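Local atomic coordinates of aerobactin synthase IucA (Klebsiella pneumoniae subsp. pneumoniae, PDB entry 5JM8), a protein that probably catalyses an ATP-dependent condensation step in the assembly of the siderophore aerobactin, as a synthetase of the NIS (NRPS-independent siderophore) family. Residues A16-N21 with Q61-F67; E165-Y169 with L226-Q230; L410-F414 with F482-L487. All coordinates share one frame; numbering follows the deposited sequence.

Contact 1. Residues A16-N21 with Q61-F67; sequences AQCFLN and QHHRFEF
Helix 14-26, through Gln-17, Leu-20 and Asn-21, packs against the start of strand 64-72 and the loop that leads into it. The short axes of 16-21 and 64-66 approach to 9.0 Å, and their N-to-C directions differ by 116°, so the helix runs across the strand. The closest CA pair is Asn-21 CA and Gln-61 CA, 6.0 Å apart.

The two amides do the polar work. Gln-17 OE1 accepts a short bond from Phe-65 N, 2.6 Å long and nearly straight, although the donor sits above the carbonyl plane of the amide and not on a lone pair. The Gln-17 chain leaves with CG beside its own carbonyl carbon (chi1 -160°) and bends at chi2, which carries the amide to the strand. Gln-17 NE2 gives a hydrogen to Asn-21 OD1 one helical turn on, 2.7 Å away, and also lies over one face of the Phe-65 ring. Asn-21 ND2 in turn donates to His-63 O at 3.0 Å, in the carbonyl plane and on a lone pair. Asn-21 OD1 stands at the edge of the His-63 ring, with amide and ring planes 86° apart.

Beside this polar chain the contact is apolar. Leu-20 CD1 touches the edges of two rings, 3.6 Å from Phe-65 CD2 and 3.8 Å from Phe-67 CZ, and Ala-16 CB adds a looser touch on Phe-67. Phe-52, from the neighbouring strand 49-54, backs Leu-20, Phe-65 and Phe-67.

Both amides are buried, and each is held through its oxygen and its nitrogen: Gln-17 by Phe-65 N and Asn-21 OD1, Asn-21 by Gln-17 NE2 and His-63 O. Their flips are thereby fixed, and the helix satisfies strand and loop backbone groups on its side of the N-terminal antiparallel sheet.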
loop_
_atom_site.group_PDB
_atom_site.type_symbol
_atom_site.label_atom_id
_atom_site.label_comp_id
_atom_site.label_asym_id
_atom_site.label_seq_id
_atom_site.Cartn_x
_atom_site.Cartn_y
_atom_site.Cartn_z
ATOM N N ALA A 16 31.600 2.718 24.991
ATOM C CA ALA A 16 32.493 2.487 26.114
ATOM C C ALA A 16 31.838 1.562 27.131
ATOM O O ALA A 16 32.511 0.757 27.774
ATOM C CB ALA A 16 32.878 3.803 26.767
ATOM N N GLN A 17 30.521 1.673 27.266
ATOM C CA GLN A 17 29.789 0.883 28.248
ATOM C C GLN A 17 29.883 -0.607 27.927
ATOM O O GLN A 17 29.800 -1.445 28.822
ATOM C CB GLN A 17 28.326 1.318 28.303
ATOM C CG GLN A 17 27.615 0.923 29.587
ATOM C CD GLN A 17 28.100 1.706 30.793
ATOM O OE1 GLN A 17 28.032 2.936 30.819
ATOM N NE2 GLN A 17 28.596 0.994 31.799
ATOM N N CYS A 18 30.061 -0.930 26.649
ATOM C CA CYS A 18 30.233 -2.315 26.219
ATOM C C CYS A 18 31.571 -2.858 26.689
ATOM O O CYS A 18 31.646 -3.955 27.239
ATOM C CB CYS A 18 30.140 -2.421 24.698
ATOM S SG CYS A 18 28.504 -2.067 24.018
ATOM N N PHE A 19 32.626 -2.083 26.459
ATOM C CA PHE A 19 33.962 -2.440 26.913
ATOM C C PHE A 19 33.963 -2.646 28.421
ATOM O O PHE A 19 34.469 -3.649 28.922
ATOM C CB PHE A 19 34.967 -1.352 26.512
ATOM C CG PHE A 19 36.364 -1.590 27.016
ATOM C CD1 PHE A 19 36.751 -1.142 28.269
ATOM C CD2 PHE A 19 37.292 -2.255 26.231
ATOM C CE1 PHE A 19 38.034 -1.358 28.731
ATOM C CE2 PHE A 19 38.579 -2.473 26.689
ATOM C CZ PHE A 19 38.950 -2.025 27.940
ATOM N N LEU A 20 33.364 -1.699 29.135
ATOM C CA LEU A 20 33.397 -1.697 30.591
ATOM C C LEU A 20 32.487 -2.763 31.205
ATOM O O LEU A 20 32.909 -3.489 32.103
ATOM C CB LEU A 20 33.011 -0.315 31.122
ATOM C CG LEU A 20 33.962 0.823 30.735
ATOM C CD1 LEU A 20 33.397 2.171 31.154
ATOM C CD2 LEU A 20 35.343 0.618 31.341
ATOM N N ASN A 21 31.250 -2.863 30.726
ATOM C CA ASN A 21 30.314 -3.863 31.248
ATOM C C ASN A 21 30.801 -5.277 30.967
ATOM O O ASN A 21 30.643 -6.177 31.794
ATOM C CB ASN A 21 28.919 -3.676 30.650
ATOM C CG ASN A 21 28.201 -2.463 31.208
ATOM O OD1 ASN A 21 28.770 -1.687 31.976
ATOM N ND2 ASN A 21 26.944 -2.287 30.814
ATOM N N GLN A 61 24.680 -6.780 35.146
ATOM C CA GLN A 61 25.823 -6.050 34.598
ATOM C C GLN A 61 25.493 -5.189 33.372
ATOM O O GLN A 61 26.398 -4.762 32.654
ATOM C CB GLN A 61 26.951 -7.024 34.245
ATOM C CG GLN A 61 27.544 -7.753 35.446
ATOM C CD GLN A 61 26.882 -9.092 35.734
ATOM O OE1 GLN A 61 26.563 -9.856 34.823
ATOM N NE2 GLN A 61 26.692 -9.387 37.014
ATOM N N HIS A 62 24.210 -4.935 33.128
ATOM C CA HIS A 62 23.814 -3.935 32.139
ATOM C C HIS A 62 23.896 -2.544 32.770
ATOM O O HIS A 62 22.892 -1.838 32.867
ATOM C CB HIS A 62 22.395 -4.190 31.615
ATOM C CG HIS A 62 22.261 -5.428 30.780
ATOM N ND1 HIS A 62 22.000 -6.668 31.322
ATOM C CD2 HIS A 62 22.334 -5.612 29.440
ATOM C CE1 HIS A 62 21.927 -7.564 30.353
ATOM N NE2 HIS A 62 22.126 -6.950 29.201
ATOM N N HIS A 63 25.093 -2.157 33.204
ATOM C CA HIS A 63 25.285 -0.890 33.903
ATOM C C HIS A 63 25.242 0.307 32.963
ATOM O O HIS A 63 25.510 0.184 31.767
ATOM C CB HIS A 63 26.623 -0.878 34.648
ATOM C CG HIS A 63 26.802 -2.022 35.594
ATOM N ND1 HIS A 63 26.008 -2.201 36.706
ATOM C CD2 HIS A 63 27.691 -3.042 35.600
ATOM C CE1 HIS A 63 26.394 -3.286 37.351
ATOM N NE2 HIS A 63 27.416 -3.815 36.701
ATOM N N ARG A 64 24.912 1.465 33.527
ATOM C CA ARG A 64 25.009 2.734 32.821
ATOM C C ARG A 64 25.911 3.671 33.619
ATOM O O ARG A 64 25.559 4.093 34.722
ATOM C CB ARG A 64 23.624 3.359 32.614
ATOM C CG ARG A 64 23.647 4.646 31.787
ATOM C CD ARG A 64 22.249 5.183 31.482
ATOM N NE ARG A 64 21.544 5.638 32.683
ATOM C CZ ARG A 64 20.608 4.945 33.328
ATOM N NH1 ARG A 64 20.041 5.461 34.411
ATOM N NH2 ARG A 64 20.229 3.743 32.903
ATOM N N PHE A 65 27.081 3.970 33.063
ATOM C CA PHE A 65 28.017 4.898 33.686
ATOM C C PHE A 65 27.837 6.311 33.142
ATOM O O PHE A 65 27.559 6.506 31.956
ATOM C CB PHE A 65 29.467 4.448 33.460
ATOM C CG PHE A 65 29.826 3.151 34.134
ATOM C CD1 PHE A 65 29.068 2.646 35.178
ATOM C CD2 PHE A 65 30.937 2.436 33.718
ATOM C CE1 PHE A 65 29.409 1.452 35.788
ATOM C CE2 PHE A 65 31.283 1.244 34.324
ATOM C CZ PHE A 65 30.518 0.752 35.359
ATOM N N GLU A 66 27.997 7.293 34.025
ATOM C CA GLU A 66 28.040 8.695 33.633
ATOM C C GLU A 66 29.495 9.102 33.417
ATOM O O GLU A 66 30.345 8.872 34.276
ATOM C CB GLU A 66 27.376 9.575 34.695
ATOM C CG GLU A 66 27.412 11.061 34.384
ATOM C CD GLU A 66 26.641 11.891 35.395
ATOM O OE1 GLU A 66 25.936 11.299 36.242
ATOM O OE2 GLU A 66 26.742 13.135 35.344
ATOM N N PHE A 67 29.772 9.700 32.264
ATOM C CA PHE A 67 31.136 10.038 31.871
ATOM C C PHE A 67 31.352 11.548 31.926
ATOM O O PHE A 67 30.384 12.310 31.930
ATOM C CB PHE A 67 31.415 9.489 30.469
ATOM C CG PHE A 67 31.385 7.988 30.397
ATOM C CD1 PHE A 67 32.475 7.236 30.809
ATOM C CD2 PHE A 67 30.261 7.326 29.930
ATOM C CE1 PHE A 67 32.447 5.856 30.747
ATOM C CE2 PHE A 67 30.228 5.947 29.866
ATOM C CZ PHE A 67 31.322 5.211 30.274
#

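Contact 2. Residues E165-Y169 with L226-Q230; sequences EAERY and LHPWQ
Glu-165, on helix 163-169, reaches across to Trp-229 in the first turn of helix 228-235. Its chain is extended beyond CG, and Glu-165 OE2 accepts from Trp-229 NE1 at 3.1 Å with an N-H...O angle of 152°. The oxygen lies in the indole plane, at the ring edge, but the carboxylate stands almost perpendicular to the indole and is met from above its own plane.

One turn on, the Tyr-169 ring packs among His-227, Pro-228 and Trp-229, forming an aromatic cluster with the histidine and tryptophan. Trp-229 CB lies over one face, a CH-pi contact 4.1 Å from the Tyr-169 centroid, while Arg-168 CB covers the opposite face. Tyr-169 CD1 lies 3.6 Å from His-227 CE1, the two rings meeting obliquely. Tyr-169 OH is 3.7 Å from Pro-228 CB.

His-227 is the N-cap of helix 228-235: His-227 ND1 presents its lone pair to Trp-229 N, 3.1 Å away in the imidazole plane, which holds the ring that Tyr-169 leans on. The contact thus joins two short helices within the IucA/IucC family region, with Trp-229 also packed on strand 275-284 and its indole N-H satisfied by an acidic partner.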
loop_
_atom_site.group_PDB
_atom_site.type_symbol
_atom_site.label_atom_id
_atom_site.label_comp_id
_atom_site.label_asym_id
_atom_site.label_seq_id
_atom_site.Cartn_x
_atom_site.Cartn_y
_atom_site.Cartn_z
ATOM N N GLU A 165 33.639 0.917 2.598
ATOM C CA GLU A 165 33.133 -0.450 2.570
ATOM C C GLU A 165 32.192 -0.704 3.742
ATOM O O GLU A 165 31.225 -1.459 3.629
ATOM C CB GLU A 165 34.299 -1.443 2.590
ATOM C CG GLU A 165 35.117 -1.443 1.301
ATOM C CD GLU A 165 36.454 -2.151 1.432
ATOM O OE1 GLU A 165 36.973 -2.254 2.561
ATOM O OE2 GLU A 165 36.992 -2.600 0.399
ATOM N N ALA A 166 32.473 -0.058 4.867
ATOM C CA ALA A 166 31.627 -0.183 6.042
ATOM C C ALA A 166 30.310 0.559 5.822
ATOM O O ALA A 166 29.266 0.158 6.334
ATOM C CB ALA A 166 32.346 0.349 7.268
ATOM N N GLU A 167 30.369 1.639 5.048
ATOM C CA GLU A 167 29.191 2.450 4.756
ATOM C C GLU A 167 28.150 1.696 3.939
ATOM O O GLU A 167 26.959 1.990 4.028
ATOM C CB GLU A 167 29.587 3.722 3.998
ATOM C CG GLU A 167 30.211 4.812 4.855
ATOM C CD GLU A 167 30.416 6.110 4.094
ATOM O OE1 GLU A 167 30.212 6.121 2.860
ATOM O OE2 GLU A 167 30.776 7.121 4.731
ATOM N N ARG A 168 28.601 0.736 3.139
ATOM C CA ARG A 168 27.723 0.057 2.195
ATOM C C ARG A 168 27.337 -1.346 2.650
ATOM O O ARG A 168 26.206 -1.779 2.440
ATOM C CB ARG A 168 28.388 -0.012 0.815
ATOM C CG ARG A 168 27.454 -0.477 -0.299
ATOM C CD ARG A 168 28.152 -0.537 -1.649
ATOM N NE ARG A 168 27.268 -1.057 -2.688
ATOM C CZ ARG A 168 27.661 -1.414 -3.906
ATOM N NH1 ARG A 168 26.777 -1.877 -4.780
ATOM N NH2 ARG A 168 28.936 -1.315 -4.253
ATOM N N TYR A 169 28.272 -2.047 3.285
ATOM C CA TYR A 169 28.132 -3.487 3.488
ATOM C C TYR A 169 27.757 -3.874 4.920
ATOM O O TYR A 169 27.417 -5.029 5.187
ATOM C CB TYR A 169 29.434 -4.176 3.068
ATOM C CG TYR A 169 29.762 -3.947 1.605
ATOM C CD1 TYR A 169 28.791 -4.114 0.626
ATOM C CD2 TYR A 169 31.027 -3.541 1.205
ATOM C CE1 TYR A 169 29.071 -3.900 -0.707
ATOM C CE2 TYR A 169 31.318 -3.323 -0.132
ATOM C CZ TYR A 169 30.334 -3.504 -1.083
ATOM O OH TYR A 169 30.605 -3.292 -2.416
ATOM N N LEU A 226 26.301 -13.407 -5.891
ATOM C CA LEU A 226 27.465 -13.125 -5.053
ATOM C C LEU A 226 27.302 -11.842 -4.245
ATOM O O LEU A 226 26.561 -10.940 -4.632
ATOM C CB LEU A 226 28.731 -13.010 -5.909
ATOM C CG LEU A 226 29.425 -14.310 -6.323
ATOM C CD1 LEU A 226 28.862 -14.836 -7.623
ATOM C CD2 LEU A 226 30.923 -14.094 -6.434
ATOM N N HIS A 227 28.011 -11.776 -3.122
ATOM C CA HIS A 227 28.110 -10.552 -2.341
ATOM C C HIS A 227 29.044 -9.603 -3.091
ATOM O O HIS A 227 30.135 -10.013 -3.493
ATOM C CB HIS A 227 28.633 -10.853 -0.932
ATOM C CG HIS A 227 28.595 -9.683 0.001
ATOM N ND1 HIS A 227 29.321 -8.532 -0.215
ATOM C CD2 HIS A 227 27.929 -9.493 1.165
ATOM C CE1 HIS A 227 29.098 -7.680 0.769
ATOM N NE2 HIS A 227 28.257 -8.238 1.621
ATOM N N PRO A 228 28.621 -8.340 -3.301
ATOM C CA PRO A 228 29.418 -7.424 -4.129
ATOM C C PRO A 228 30.879 -7.305 -3.702
ATOM O O PRO A 228 31.746 -7.123 -4.552
ATOM C CB PRO A 228 28.700 -6.083 -3.953
ATOM C CG PRO A 228 27.302 -6.447 -3.650
ATOM C CD PRO A 228 27.380 -7.700 -2.828
ATOM N N TRP A 229 31.144 -7.410 -2.404
ATOM C CA TRP A 229 32.507 -7.315 -1.894
ATOM C C TRP A 229 33.266 -8.634 -2.065
ATOM O O TRP A 229 34.426 -8.631 -2.474
ATOM C CB TRP A 229 32.498 -6.897 -0.423
ATOM C CG TRP A 229 33.861 -6.561 0.104
ATOM C CD1 TRP A 229 34.522 -5.376 -0.034
ATOM C CD2 TRP A 229 34.729 -7.421 0.852
ATOM N NE1 TRP A 229 35.749 -5.444 0.581
ATOM C CE2 TRP A 229 35.901 -6.689 1.132
ATOM C CE3 TRP A 229 34.630 -8.738 1.312
ATOM C CZ2 TRP A 229 36.966 -7.230 1.851
ATOM C CZ3 TRP A 229 35.690 -9.273 2.027
ATOM C CH2 TRP A 229 36.842 -8.520 2.289
ATOM N N GLN A 230 32.620 -9.755 -1.753
ATOM C CA GLN A 230 33.235 -11.067 -1.955
ATOM C C GLN A 230 33.508 -11.329 -3.422
ATOM O O GLN A 230 34.571 -11.829 -3.784
ATOM C CB GLN A 230 32.344 -12.184 -1.416
ATOM C CG GLN A 230 32.449 -12.404 0.071
ATOM C CD GLN A 230 33.792 -12.966 0.491
ATOM O OE1 GLN A 230 34.517 -12.348 1.269
ATOM N NE2 GLN A 230 34.125 -14.149 -0.012
#

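Contact 3. Residues L410-F414 with F482-L487; sequences LKPLF and FPYYLL
Phe-414 and Phe-482 meet as an offset edge-to-face pair, the edge of Phe-482 pointing at the face of Phe-414. Their planes stand 72° apart and their centroids 5.3 Å; the nearest atoms are Phe-414 CE1 and Phe-482 CE2, at 3.4 Å. The same face of Phe-414 also receives Leu-486, whose CD2 makes a CH-pi contact 3.9 Å from the ring centroid. Leu-487 CD1 approaches that ring more loosely, at its edge.

Leu-486 is forked across the contact. With CG beside its carbonyl carbon (chi1 -173°), Leu-486 sends CD2 to the phenylalanine and CD1 against two leucines, 3.6 Å from Leu-410 CD2 and 3.7 Å from Leu-413 CD1. The short axes of 410-414 and 482-487 are nearly antiparallel, at 162°, and 12.1 Å apart, a spacing filled by these large side chains.

Helices 506-521 and 528-535 close round the pair: Leu-517 and Met-520 touch Phe-414, and Cys-529 touches Phe-482. Cohesion rests on dispersion and on weak ring electrostatics, the slightly positive C-H edge of Phe-482 facing the pi cloud of Phe-414. All six touching residues are buried, and apolar packing alone, without a hydrogen bond, joins these two helices of the FhuF-like family region.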
loop_
_atom_site.group_PDB
_atom_site.type_symbol
_atom_site.label_atom_id
_atom_site.label_comp_id
_atom_site.label_asym_id
_atom_site.label_seq_id
_atom_site.Cartn_x
_atom_site.Cartn_y
_atom_site.Cartn_z
ATOM N N LEU A 410 10.475 -18.479 25.067
ATOM C CA LEU A 410 11.169 -19.453 25.900
ATOM C C LEU A 410 10.497 -20.822 25.865
ATOM O O LEU A 410 11.178 -21.848 25.841
ATOM C CB LEU A 410 11.256 -18.953 27.345
ATOM C CG LEU A 410 12.011 -17.639 27.564
ATOM C CD1 LEU A 410 12.050 -17.303 29.044
ATOM C CD2 LEU A 410 13.424 -17.704 26.993
ATOM N N LYS A 411 9.168 -20.841 25.843
ATOM C CA LYS A 411 8.435 -22.102 25.927
ATOM C C LYS A 411 8.759 -23.054 24.768
ATOM O O LYS A 411 9.142 -24.197 25.007
ATOM C CB LYS A 411 6.925 -21.843 25.991
ATOM C CG LYS A 411 6.104 -23.068 26.364
ATOM C CD LYS A 411 4.646 -22.712 26.575
ATOM N N PRO A 412 8.617 -22.594 23.515
ATOM C CA PRO A 412 8.932 -23.523 22.424
ATOM C C PRO A 412 10.388 -23.987 22.408
ATOM O O PRO A 412 10.663 -25.112 21.996
ATOM C CB PRO A 412 8.617 -22.708 21.164
ATOM C CG PRO A 412 8.593 -21.285 21.604
ATOM C CD PRO A 412 8.101 -21.310 23.008
ATOM N N LEU A 413 11.304 -23.134 22.855
ATOM C CA LEU A 413 12.730 -23.442 22.783
ATOM C C LEU A 413 13.180 -24.428 23.862
ATOM O O LEU A 413 13.966 -25.336 23.587
ATOM C CB LEU A 413 13.546 -22.154 22.882
ATOM C CG LEU A 413 13.431 -21.211 21.680
ATOM C CD1 LEU A 413 14.051 -19.861 21.999
ATOM C CD2 LEU A 413 14.075 -21.813 20.440
ATOM N N PHE A 414 12.691 -24.246 25.087
ATOM C CA PHE A 414 12.993 -25.172 26.175
ATOM C C PHE A 414 12.300 -26.516 25.967
ATOM O O PHE A 414 12.806 -27.554 26.391
ATOM C CB PHE A 414 12.569 -24.584 27.523
ATOM C CG PHE A 414 13.559 -23.619 28.113
ATOM C CD1 PHE A 414 14.734 -24.075 28.689
ATOM C CD2 PHE A 414 13.300 -22.259 28.117
ATOM C CE1 PHE A 414 15.638 -23.186 29.242
ATOM C CE2 PHE A 414 14.201 -21.367 28.667
ATOM C CZ PHE A 414 15.370 -21.830 29.230
ATOM N N PHE A 482 23.459 -23.420 26.428
ATOM C CA PHE A 482 22.043 -23.105 26.272
ATOM C C PHE A 482 21.504 -22.044 27.243
ATOM O O PHE A 482 20.818 -21.114 26.818
ATOM C CB PHE A 482 21.225 -24.387 26.405
ATOM C CG PHE A 482 19.800 -24.241 25.966
ATOM C CD1 PHE A 482 19.451 -24.429 24.641
ATOM C CD2 PHE A 482 18.810 -23.911 26.874
ATOM C CE1 PHE A 482 18.143 -24.296 24.231
ATOM C CE2 PHE A 482 17.497 -23.780 26.467
ATOM C CZ PHE A 482 17.164 -23.971 25.145
ATOM N N PRO A 483 21.800 -22.174 28.547
ATOM C CA PRO A 483 21.303 -21.126 29.447
ATOM C C PRO A 483 22.028 -19.786 29.289
ATOM O O PRO A 483 21.470 -18.755 29.662
ATOM C CB PRO A 483 21.540 -21.718 30.842
ATOM C CG PRO A 483 22.590 -22.745 30.657
ATOM C CD PRO A 483 22.401 -23.298 29.286
ATOM N N TYR A 484 23.248 -19.794 28.758
ATOM C CA TYR A 484 23.938 -18.540 28.458
ATOM C C TYR A 484 23.192 -17.769 27.382
ATOM O O TYR A 484 22.742 -16.646 27.605
ATOM C CB TYR A 484 25.378 -18.785 27.997
ATOM C CG TYR A 484 25.994 -17.588 27.296
ATOM C CD1 TYR A 484 26.241 -16.405 27.984
ATOM C CD2 TYR A 484 26.327 -17.639 25.944
ATOM C CE1 TYR A 484 26.801 -15.306 27.345
ATOM C CE2 TYR A 484 26.889 -16.545 25.301
ATOM C CZ TYR A 484 27.122 -15.387 26.004
ATOM O OH TYR A 484 27.677 -14.310 25.358
ATOM N N TYR A 485 23.066 -18.380 26.212
ATOM C CA TYR A 485 22.447 -17.721 25.073
ATOM C C TYR A 485 21.013 -17.288 25.355
ATOM O O TYR A 485 20.614 -16.186 24.985
ATOM C CB TYR A 485 22.467 -18.643 23.853
ATOM C CG TYR A 485 23.848 -18.874 23.279
ATOM C CD1 TYR A 485 24.450 -17.929 22.462
ATOM C CD2 TYR A 485 24.547 -20.041 23.550
ATOM C CE1 TYR A 485 25.713 -18.139 21.939
ATOM C CE2 TYR A 485 25.808 -20.259 23.028
ATOM C CZ TYR A 485 26.384 -19.306 22.223
ATOM O OH TYR A 485 27.638 -19.520 21.701
ATOM N N LEU A 486 20.249 -18.145 26.027
ATOM C CA LEU A 486 18.798 -17.982 26.075
ATOM C C LEU A 486 18.287 -17.212 27.293
ATOM O O LEU A 486 17.154 -16.731 27.282
ATOM C CB LEU A 486 18.128 -19.357 26.019
ATOM C CG LEU A 486 16.600 -19.386 25.901
ATOM C CD1 LEU A 486 16.099 -18.514 24.758
ATOM C CD2 LEU A 486 16.118 -20.815 25.722
ATOM N N LEU A 487 19.108 -17.085 28.333
ATOM C CA LEU A 487 18.714 -16.336 29.524
ATOM C C LEU A 487 19.625 -15.141 29.774
ATOM O O LEU A 487 19.146 -14.035 30.018
ATOM C CB LEU A 487 18.707 -17.245 30.755
ATOM C CG LEU A 487 17.547 -18.237 30.817
ATOM C CD1 LEU A 487 17.848 -19.336 31.805
ATOM C CD2 LEU A 487 16.249 -17.529 31.178
#

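In the fold
From the N terminus, contact 1 closes first, bringing strand 64-72 back to helix 14-26 and seating that helix on the N-terminal antiparallel sheet. Contact 2 opens only afterwards; its loop holds strands 177-185 and 221-226 and joins helix 163-169 to helix 228-235. Contact 3 comes last, tying helix 394-420 to helix 475-500 across a loop that includes Gln-429, Asn-430 and Asp-447, the magnesium ligands. The three follow in series, neither nesting nor crossing. Contacts 1 and 3 approach to about 7 Å between nearest atoms, and His-62 touches Ala-493 of helix 475-500. Contacts 2 and 3 lie on opposite sides of the chain's centre.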